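Local coordinates for protein spondin-1 (Homo sapiens, PDB 2ZOU) that is a secreted extracellular-matrix glycoprotein that probably takes part in cell adhesion and contains a beta-sandwich reeler domain, at residues F56-L61 / I106-I111; V43-A48 / L122-V127. All coordinates share one frame; numbering follows the deposited sequence. Where two conformers were deposited one is given.

Interaction 1 (F56-L61 / I106-I111). With EDO (1,2-ethanediol), chain D.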
# COMPACT_ATOMS: atom_id res chain seq x y z
N PHE A 56 -3.26 9.56 -1.61
CA PHE A 56 -3.32 8.15 -1.23
C PHE A 56 -2.44 7.90 -0.02
O PHE A 56 -1.53 8.69 0.28
CB PHE A 56 -2.90 7.23 -2.39
CG PHE A 56 -1.41 7.18 -2.60
CD1 PHE A 56 -0.63 6.21 -1.99
CD2 PHE A 56 -0.77 8.16 -3.36
CE1 PHE A 56 0.75 6.20 -2.16
CE2 PHE A 56 0.59 8.16 -3.55
CZ PHE A 56 1.37 7.18 -2.95
N THR A 57 -2.71 6.79 0.65
CA THR A 57 -1.84 6.27 1.70
C THR A 57 -1.68 4.79 1.49
O THR A 57 -2.66 4.09 1.25
CB THR A 57 -2.43 6.50 3.09
OG1 THR A 57 -2.74 7.89 3.26
CG2 THR A 57 -1.41 6.09 4.16
N LEU A 58 -0.46 4.31 1.60
CA LEU A 58 -0.14 2.92 1.36
C LEU A 58 0.71 2.36 2.50
O LEU A 58 1.74 2.96 2.84
CB LEU A 58 0.60 2.79 0.02
CG LEU A 58 1.27 1.47 -0.29
CD1 LEU A 58 0.26 0.36 -0.39
CD2 LEU A 58 2.10 1.55 -1.56
N ILE A 59 0.29 1.23 3.07
CA ILE A 59 1.02 0.57 4.17
C ILE A 59 1.14 -0.94 3.94
O ILE A 59 0.45 -1.50 3.09
CB ILE A 59 0.38 0.87 5.56
CG1 ILE A 59 -1.07 0.38 5.59
CG2 ILE A 59 0.51 2.36 5.87
CD1 ILE A 59 -1.76 0.60 6.94
N ALA A 60 2.04 -1.58 4.68
CA ALA A 60 2.18 -3.03 4.68
C ALA A 60 2.20 -3.49 6.13
O ALA A 60 3.10 -3.10 6.87
CB ALA A 60 3.47 -3.42 4.00
N LEU A 61 1.21 -4.30 6.51
CA LEU A 61 1.03 -4.71 7.91
C LEU A 61 1.12 -6.20 8.07
O LEU A 61 0.63 -6.96 7.23
CB LEU A 61 -0.35 -4.28 8.41
CG LEU A 61 -0.64 -2.78 8.43
CD1 LEU A 61 -2.04 -2.53 9.00
CD2 LEU A 61 0.42 -2.04 9.24
N ILE A 106 0.27 5.23 -9.33
CA ILE A 106 1.58 5.38 -8.68
C ILE A 106 2.22 4.01 -8.48
O ILE A 106 1.52 2.98 -8.52
CB ILE A 106 1.53 6.17 -7.33
CG1 ILE A 106 0.67 5.46 -6.28
CG2 ILE A 106 1.11 7.63 -7.59
CD1 ILE A 106 1.42 4.41 -5.48
N GLN A 107 3.52 3.99 -8.26
CA GLN A 107 4.25 2.74 -8.06
C GLN A 107 5.35 2.95 -7.03
O GLN A 107 5.90 4.05 -6.93
CB GLN A 107 4.90 2.28 -9.37
CG GLN A 107 5.76 3.37 -10.00
CD GLN A 107 6.42 2.96 -11.29
OE1 GLN A 107 6.22 1.86 -11.81
NE2 GLN A 107 7.22 3.87 -11.83
N VAL A 108 5.65 1.90 -6.29
CA VAL A 108 6.71 1.92 -5.28
C VAL A 108 7.28 0.50 -5.20
O VAL A 108 6.59 -0.44 -5.58
CB VAL A 108 6.14 2.38 -3.93
CG1 VAL A 108 5.21 1.32 -3.31
CG2 VAL A 108 7.26 2.83 -2.98
N PHE A 109 8.51 0.35 -4.74
CA PHE A 109 8.98 -0.98 -4.40
C PHE A 109 8.62 -1.31 -2.96
O PHE A 109 8.64 -0.43 -2.10
CB PHE A 109 10.50 -1.09 -4.54
CG PHE A 109 10.98 -1.12 -5.96
CD1 PHE A 109 10.55 -2.12 -6.84
CD2 PHE A 109 11.88 -0.15 -6.42
CE1 PHE A 109 10.99 -2.14 -8.16
CE2 PHE A 109 12.34 -0.19 -7.75
CZ PHE A 109 11.88 -1.19 -8.60
N TRP A 110 8.34 -2.59 -2.74
CA TRP A 110 8.20 -3.16 -1.41
C TRP A 110 9.16 -4.33 -1.33
O TRP A 110 9.06 -5.27 -2.12
CB TRP A 110 6.78 -3.58 -1.13
CG TRP A 110 6.60 -4.19 0.23
CD1 TRP A 110 6.58 -3.54 1.42
CD2 TRP A 110 6.39 -5.57 0.52
NE1 TRP A 110 6.38 -4.44 2.45
CE2 TRP A 110 6.26 -5.70 1.92
CE3 TRP A 110 6.30 -6.73 -0.28
CZ2 TRP A 110 6.04 -6.93 2.54
CZ3 TRP A 110 6.08 -7.95 0.34
CH2 TRP A 110 5.94 -8.04 1.74
N ILE A 111 10.08 -4.28 -0.38
CA ILE A 111 11.08 -5.31 -0.19
C ILE A 111 10.59 -6.23 0.92
O ILE A 111 10.36 -5.78 2.05
CB ILE A 111 12.44 -4.71 0.17
CG1 ILE A 111 12.86 -3.69 -0.88
CG2 ILE A 111 13.48 -5.86 0.34
CD1 ILE A 111 14.12 -2.88 -0.53
C1 EDO D . -7.06 9.43 2.24
O1 EDO D . -7.03 8.44 3.27
C2 EDO D . -5.92 9.18 1.26
O2 EDO D . -4.66 9.19 1.96
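Ile106 lies over one face of the Phe56 ring. Its CB carries two branches. CG1 sits between the backbone N and the carbonyl carbon (chi1 62°), and this brings it above the ring. It stands 4.0 Å from the centroid of the Phe56 ring, 18° off the ring normal and displaced toward the rim, in a CH-pi contact. Beyond it, the tip atom CD1 of Ile106 rests 3.8 Å from both CE1 and CZ of Phe56. The other branch, CG2, passes 4.1 Å from CE2 of Phe56. All side-chain atoms past CB thus meet the far half of the ring. Phe56 and Val108 are each modelled in two conformers, so the details apply to one of them.

Two residues further on, Leu58 and Val108 point at each other tip to tip. CD2 of Leu58 reaches to 3.6 Å from CG1 of Val108.

This is face-to-face packing of the two sheets of the reeler beta-sandwich. The short strand segments run nearly parallel, at 11°, with their axes 10.0 Å apart. No hydrogen bond crosses between them. Every second residue of each segment faces the other sheet: Phe56, Leu58 and Ala60 against Ile106, Val108 and Trp110. Phe77 of strand 76-79 packs on Leu58, Ala60 and Val108, and its ring also meets that of Trp110.

Ala60 brings its methyl to the pyrrole side of the indole. Its CB is 3.5 Å from NE1 of Trp110, at an oblique angle to the ring. The buried indole N-H is satisfied by the carbonyl oxygen of Ala74. OG1 of Thr57 shares a 2.7 Å hydrogen bond with O2 of the ethanediol of chain D; either group could be the donor.

Interaction 2 (V43-A48 / L122-V127). With EDO (1,2-ethanediol), chain D; EDO (1,2-ethanediol), chain F.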
# COMPACT_ATOMS: atom_id res chain seq x y z
N VAL A 43 4.86 -2.54 -6.34
CA VAL A 43 3.48 -2.36 -5.92
C VAL A 43 2.89 -1.17 -6.70
O VAL A 43 3.51 -0.11 -6.78
CB VAL A 43 3.36 -2.12 -4.40
CG1 VAL A 43 1.89 -1.95 -3.98
CG2 VAL A 43 3.99 -3.28 -3.64
N THR A 44 1.70 -1.35 -7.25
CA THR A 44 1.06 -0.29 -8.02
C THR A 44 -0.32 0.00 -7.48
O THR A 44 -1.05 -0.90 -7.03
CB THR A 44 0.96 -0.67 -9.50
OG1 THR A 44 0.10 -1.80 -9.64
CG2 THR A 44 2.32 -1.02 -10.08
N LEU A 45 -0.69 1.28 -7.52
CA LEU A 45 -2.04 1.72 -7.19
C LEU A 45 -2.57 2.44 -8.41
O LEU A 45 -1.97 3.41 -8.86
CB LEU A 45 -1.98 2.68 -6.00
CG LEU A 45 -3.26 3.20 -5.39
CD1 LEU A 45 -4.18 2.09 -5.01
CD2 LEU A 45 -2.87 4.00 -4.17
N SER A 46 -3.68 1.96 -8.95
CA SER A 46 -4.20 2.51 -10.21
C SER A 46 -5.70 2.74 -10.16
O SER A 46 -6.43 2.05 -9.44
CB SER A 46 -3.97 1.50 -11.35
OG SER A 46 -2.69 0.89 -11.34
N ALA A 47 -6.15 3.72 -10.95
CA ALA A 47 -7.56 4.06 -11.07
C ALA A 47 -8.05 3.64 -12.43
O ALA A 47 -7.44 4.00 -13.42
CB ALA A 47 -7.74 5.57 -10.91
N ALA A 48 -9.18 2.93 -12.49
CA ALA A 48 -9.78 2.59 -13.78
C ALA A 48 -10.40 3.85 -14.40
O ALA A 48 -11.01 4.65 -13.69
CB ALA A 48 -10.85 1.52 -13.59
N LEU A 122 -0.90 -5.72 2.28
CA LEU A 122 -0.64 -4.45 1.64
C LEU A 122 -1.98 -3.78 1.50
O LEU A 122 -2.90 -4.39 0.97
CB LEU A 122 -0.03 -4.66 0.25
CG LEU A 122 1.32 -5.38 0.22
CD1 LEU A 122 1.71 -5.73 -1.20
CD2 LEU A 122 2.36 -4.48 0.83
N LYS A 123 -2.09 -2.53 1.94
CA LYS A 123 -3.37 -1.83 2.02
C LYS A 123 -3.25 -0.37 1.63
O LYS A 123 -2.30 0.31 2.01
CB LYS A 123 -3.92 -1.87 3.45
CG LYS A 123 -4.70 -3.09 3.84
CD LYS A 123 -4.77 -3.22 5.35
CE LYS A 123 -5.72 -2.24 5.98
NZ LYS A 123 -5.97 -2.64 7.40
N ALA A 124 -4.23 0.14 0.89
CA ALA A 124 -4.24 1.53 0.50
C ALA A 124 -5.57 2.19 0.76
O ALA A 124 -6.61 1.55 0.80
CB ALA A 124 -3.87 1.66 -0.96
N SER A 125 -5.50 3.50 0.95
CA SER A 125 -6.65 4.39 1.04
C SER A 125 -6.43 5.49 0.01
O SER A 125 -5.28 5.88 -0.22
CB SER A 125 -6.73 4.97 2.45
OG SER A 125 -7.72 5.97 2.53
N ILE A 126 -7.50 6.00 -0.60
CA ILE A 126 -7.36 7.10 -1.56
C ILE A 126 -8.38 8.22 -1.33
O ILE A 126 -9.39 8.03 -0.65
CB ILE A 126 -7.41 6.65 -3.07
CG1 ILE A 126 -8.82 6.24 -3.49
CG2 ILE A 126 -6.31 5.60 -3.41
CD1 ILE A 126 -9.69 7.35 -4.04
N VAL A 127 -8.09 9.38 -1.92
CA VAL A 127 -9.10 10.45 -2.07
C VAL A 127 -9.24 10.91 -3.53
O VAL A 127 -8.24 11.14 -4.20
CB VAL A 127 -8.86 11.67 -1.12
CG1 VAL A 127 -7.48 12.26 -1.30
CG2 VAL A 127 -9.95 12.72 -1.32
C1 EDO D . -7.06 9.43 2.24
O1 EDO D . -7.03 8.44 3.27
C2 EDO D . -5.92 9.18 1.26
O2 EDO D . -4.66 9.19 1.96
C1 EDO F . -10.11 -0.20 0.36
O1 EDO F . -9.32 0.93 0.75
C2 EDO F . -11.57 0.19 0.15
O2 EDO F . -12.14 -0.61 -0.88
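Ser125 OG has two hydrogen-bond partners. O1 of the ethanediol of chain D donates to Ser125 OG at 2.7 Å, and Ser125 OG also bonds the carbonyl oxygen of Ile132 in strand 131-144. The diol probably comes from the crystallisation liquor. Ser125 is modelled in two conformers, so this holds for the one described. The side chain of Ser125 leaves its backbone away from segment 43-48.

On the inner side, Leu45 does most of the work. With CG anti to the backbone N (chi1 -175°), it extends toward the facing strand and sets both methyls against Ala124. CD1 and CD2 of Leu45 each lie 4.1 Å from CB of Ala124. The CA atoms of Leu45 and Ala124 are 8.0 Å apart, the closer of the two register pairs, which is consistent with the small side chain of Ala124. CD2 of Leu45 also meets Ile126, whose CG2 branch does the touching at 3.9 Å. At the other end, CG2 of Val43 and CD1 of Leu122 meet at 4.1 Å as the two side chains cross obliquely. The contact is purely apolar, without a hydrogen bond between the segments.

The strand axes approach to 9.5 Å and cross at -32°. Segment 43-48 belongs to the four-stranded sheet, where strand 40-47 runs between strands 24-28 and 105-111. Segment 122-127 belongs to the five-stranded sheet. Leu140 of strand 131-144 packs against Leu45, while Phe24 of strand 24-28 and Phe53 of a loop pack on Ile126.

How the interactions relate
The two interactions are neighbouring parts of one sandwich core, with centres 8 Å apart. Each joins the four-stranded sheet to the five-stranded one. Strands 40-47 and 105-111 are antiparallel neighbours in the first sheet, and strands 55-62 and 120-127 in the second. Backbone hydrogen bonds, such as Val43 with Val108 and Thr57 with Ser125, therefore connect the two contacts within each sheet. In the chain the order is 43-48, 56-61, 106-111, 122-127, so interaction 1 is nested inside the loop closed by interaction 2. Both are buried and apolar, and Leu45 also touches Phe56 and Ile106, so they join directly in the core. The ethanediol of chain D touches both.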